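Local coordinates for protocadherin gamma-B3 (Homo sapiens, PDB 5K8R), which probably mediates calcium-dependent cell adhesion through its extracellular cadherin repeats and may help establish and maintain specific neuronal connections in the brain, at residues A205-T213 and E290-C301. Numbering follows the deposited sequence.
Sequences ANDNPPVFT and EAKDGGHHTAYC. With CA (calcium ion), chain J; CA (calcium ion), chain H; CA (calcium ion), chain I.
Ala291 sets its CB obliquely against the far end of the Phe212 ring, 3.5 Å from CZ, and also meets Pro210 CB. Where strand 284-292 ends, Asp293 points its CB toward 205-213. Its CG sits between backbone N and carbonyl carbon (chi1 58°), which lets OD2 bind a calcium ion at 2.7 Å. Asn208 O, at 2.4 Å, grips the same ion from the other segment; Asp238, Asp240 and Asn244 help complete the site. After the type I turn 293-296, His297 receives Pro209 CG over one ring face, 4.2 Å from the centroid, and Pro210 CD packs on its CB. Ala299 CB lies 4.1 Å from Pro210 CB and 4.0 Å from Phe212 CD2, while its carbonyl meets the ring edge. Cys301 SG stands over the ring centre, 3.5 Å from the centroid and 6° off the normal. An alanine in place of Phe212 would probably leave a gap between Ala291 and Cys301 and take the ring away from under the Cys301 sulfur. A calcium-bound linker followed by packed strands marks the junction of successive cadherin repeats, here EC2 to EC3, with the DxNDNxP-type linker leading into the next beta-sandwich.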
# COMPACT_ATOMS: atom_id res chain seq x y z
N ALA A 205 7.82 -2.31 1.83
CA ALA A 205 6.73 -3.11 2.35
C ALA A 205 6.60 -2.87 3.85
O ALA A 205 7.55 -2.46 4.52
CB ALA A 205 6.95 -4.60 2.08
N ASN A 206 5.40 -3.12 4.37
CA ASN A 206 5.12 -2.88 5.79
C ASN A 206 5.53 -4.09 6.63
O ASN A 206 4.72 -4.74 7.29
CB ASN A 206 3.64 -2.54 5.98
CG ASN A 206 3.36 -1.94 7.34
OD1 ASN A 206 4.03 -1.00 7.76
ND2 ASN A 206 2.38 -2.49 8.04
N ASP A 207 6.83 -4.38 6.59
CA ASP A 207 7.39 -5.51 7.32
C ASP A 207 7.98 -5.11 8.67
O ASP A 207 8.68 -5.92 9.29
CB ASP A 207 8.46 -6.21 6.47
CG ASP A 207 9.46 -5.24 5.87
OD1 ASP A 207 9.64 -4.13 6.42
OD2 ASP A 207 10.09 -5.59 4.85
N ASN A 208 7.72 -3.89 9.13
CA ASN A 208 8.23 -3.41 10.41
C ASN A 208 7.09 -2.82 11.22
O ASN A 208 6.53 -1.78 10.84
CB ASN A 208 9.33 -2.37 10.20
CG ASN A 208 10.59 -2.97 9.62
OD1 ASN A 208 11.42 -3.53 10.35
ND2 ASN A 208 10.76 -2.85 8.31
N PRO A 209 6.70 -3.45 12.33
CA PRO A 209 5.67 -2.86 13.20
C PRO A 209 6.22 -1.68 13.97
O PRO A 209 7.45 -1.51 14.06
CB PRO A 209 5.30 -4.02 14.14
CG PRO A 209 5.88 -5.26 13.50
CD PRO A 209 7.09 -4.79 12.77
N PRO A 210 5.36 -0.84 14.54
CA PRO A 210 5.85 0.24 15.40
C PRO A 210 6.51 -0.32 16.65
O PRO A 210 6.17 -1.40 17.13
CB PRO A 210 4.58 1.03 15.74
CG PRO A 210 3.61 0.68 14.67
CD PRO A 210 3.91 -0.74 14.31
N VAL A 211 7.48 0.43 17.17
CA VAL A 211 8.23 0.03 18.36
C VAL A 211 8.26 1.21 19.32
O VAL A 211 8.83 2.26 19.01
CB VAL A 211 9.66 -0.42 18.02
CG1 VAL A 211 10.48 -0.60 19.29
CG2 VAL A 211 9.64 -1.70 17.21
N PHE A 212 7.64 1.03 20.49
CA PHE A 212 7.68 2.06 21.52
C PHE A 212 9.07 2.15 22.13
O PHE A 212 9.75 1.14 22.32
CB PHE A 212 6.65 1.77 22.61
CG PHE A 212 5.26 2.24 22.28
CD1 PHE A 212 4.95 3.59 22.33
CD2 PHE A 212 4.27 1.34 21.93
CE1 PHE A 212 3.67 4.03 22.03
CE2 PHE A 212 2.99 1.77 21.63
CZ PHE A 212 2.69 3.12 21.68
N THR A 213 9.48 3.39 22.44
CA THR A 213 10.78 3.59 23.07
C THR A 213 10.81 3.03 24.49
O THR A 213 11.88 2.68 25.00
CB THR A 213 11.14 5.07 23.08
OG1 THR A 213 10.21 5.78 23.91
CG2 THR A 213 11.09 5.64 21.67
N GLU A 290 -1.97 2.24 22.42
CA GLU A 290 -1.80 1.50 21.18
C GLU A 290 -1.26 2.43 20.10
O GLU A 290 -1.68 3.59 19.99
CB GLU A 290 -3.13 0.89 20.71
CG GLU A 290 -3.08 0.25 19.34
CD GLU A 290 -4.46 -0.04 18.78
OE1 GLU A 290 -5.44 0.58 19.26
OE2 GLU A 290 -4.58 -0.89 17.88
N ALA A 291 -0.32 1.91 19.30
CA ALA A 291 0.23 2.62 18.15
C ALA A 291 0.02 1.77 16.91
O ALA A 291 0.37 0.59 16.89
CB ALA A 291 1.72 2.91 18.34
N LYS A 292 -0.57 2.38 15.88
CA LYS A 292 -0.85 1.70 14.62
C LYS A 292 -0.16 2.42 13.47
O LYS A 292 0.12 3.62 13.55
CB LYS A 292 -2.36 1.62 14.35
CG LYS A 292 -3.14 0.81 15.37
CD LYS A 292 -4.63 0.90 15.10
CE LYS A 292 -4.97 0.44 13.69
NZ LYS A 292 -6.42 0.56 13.40
N ASP A 293 0.11 1.68 12.40
CA ASP A 293 0.68 2.25 11.19
C ASP A 293 -0.33 2.13 10.04
O ASP A 293 -1.50 1.77 10.24
CB ASP A 293 2.02 1.60 10.85
CG ASP A 293 1.93 0.09 10.67
OD1 ASP A 293 0.81 -0.46 10.69
OD2 ASP A 293 2.99 -0.54 10.51
N GLY A 294 0.14 2.44 8.83
CA GLY A 294 -0.75 2.37 7.67
C GLY A 294 -1.16 0.96 7.32
O GLY A 294 -2.29 0.72 6.89
N GLY A 295 -0.25 -0.00 7.49
CA GLY A 295 -0.54 -1.40 7.25
C GLY A 295 -1.18 -2.12 8.42
O GLY A 295 -1.22 -3.36 8.41
N HIS A 296 -1.67 -1.39 9.41
CA HIS A 296 -2.40 -1.92 10.56
C HIS A 296 -1.54 -2.79 11.47
O HIS A 296 -2.08 -3.62 12.21
CB HIS A 296 -3.65 -2.69 10.11
CG HIS A 296 -4.57 -1.89 9.23
ND1 HIS A 296 -4.54 -1.98 7.86
CD2 HIS A 296 -5.52 -0.98 9.53
CE1 HIS A 296 -5.45 -1.17 7.35
NE2 HIS A 296 -6.05 -0.55 8.35
N HIS A 297 -0.22 -2.63 11.43
CA HIS A 297 0.62 -3.22 12.46
C HIS A 297 0.42 -2.46 13.76
O HIS A 297 0.30 -1.23 13.77
CB HIS A 297 2.09 -3.18 12.04
CG HIS A 297 2.53 -4.36 11.24
ND1 HIS A 297 1.93 -5.60 11.35
CD2 HIS A 297 3.50 -4.50 10.31
CE1 HIS A 297 2.52 -6.44 10.52
NE2 HIS A 297 3.48 -5.80 9.88
N THR A 298 0.39 -3.19 14.87
CA THR A 298 0.06 -2.61 16.17
C THR A 298 1.19 -2.83 17.16
O THR A 298 1.95 -3.80 17.08
CB THR A 298 -1.24 -3.22 16.72
OG1 THR A 298 -1.12 -4.65 16.77
CG2 THR A 298 -2.42 -2.84 15.84
N ALA A 299 1.29 -1.89 18.11
CA ALA A 299 2.19 -2.01 19.25
C ALA A 299 1.47 -1.48 20.47
O ALA A 299 0.61 -0.60 20.37
CB ALA A 299 3.50 -1.25 19.03
N TYR A 300 1.81 -2.02 21.64
CA TYR A 300 1.10 -1.69 22.86
C TYR A 300 2.08 -1.43 23.99
O TYR A 300 3.01 -2.21 24.21
CB TYR A 300 0.13 -2.81 23.25
CG TYR A 300 -0.94 -3.07 22.21
CD1 TYR A 300 -0.71 -3.95 21.16
CD2 TYR A 300 -2.17 -2.43 22.27
CE1 TYR A 300 -1.68 -4.19 20.20
CE2 TYR A 300 -3.14 -2.66 21.32
CZ TYR A 300 -2.89 -3.54 20.29
OH TYR A 300 -3.86 -3.78 19.34
N CYS A 301 1.87 -0.33 24.71
CA CYS A 301 2.65 0.01 25.90
C CYS A 301 1.69 0.47 26.99
O CYS A 301 0.47 0.46 26.82
CB CYS A 301 3.70 1.08 25.59
SG CYS A 301 3.02 2.73 25.29
CA CA J . 9.91 -2.09 5.02
CA CA H . 5.47 -0.14 9.50
CA CA I . 12.45 -4.88 5.35
O HOH W 1 13.38 -7.16 4.96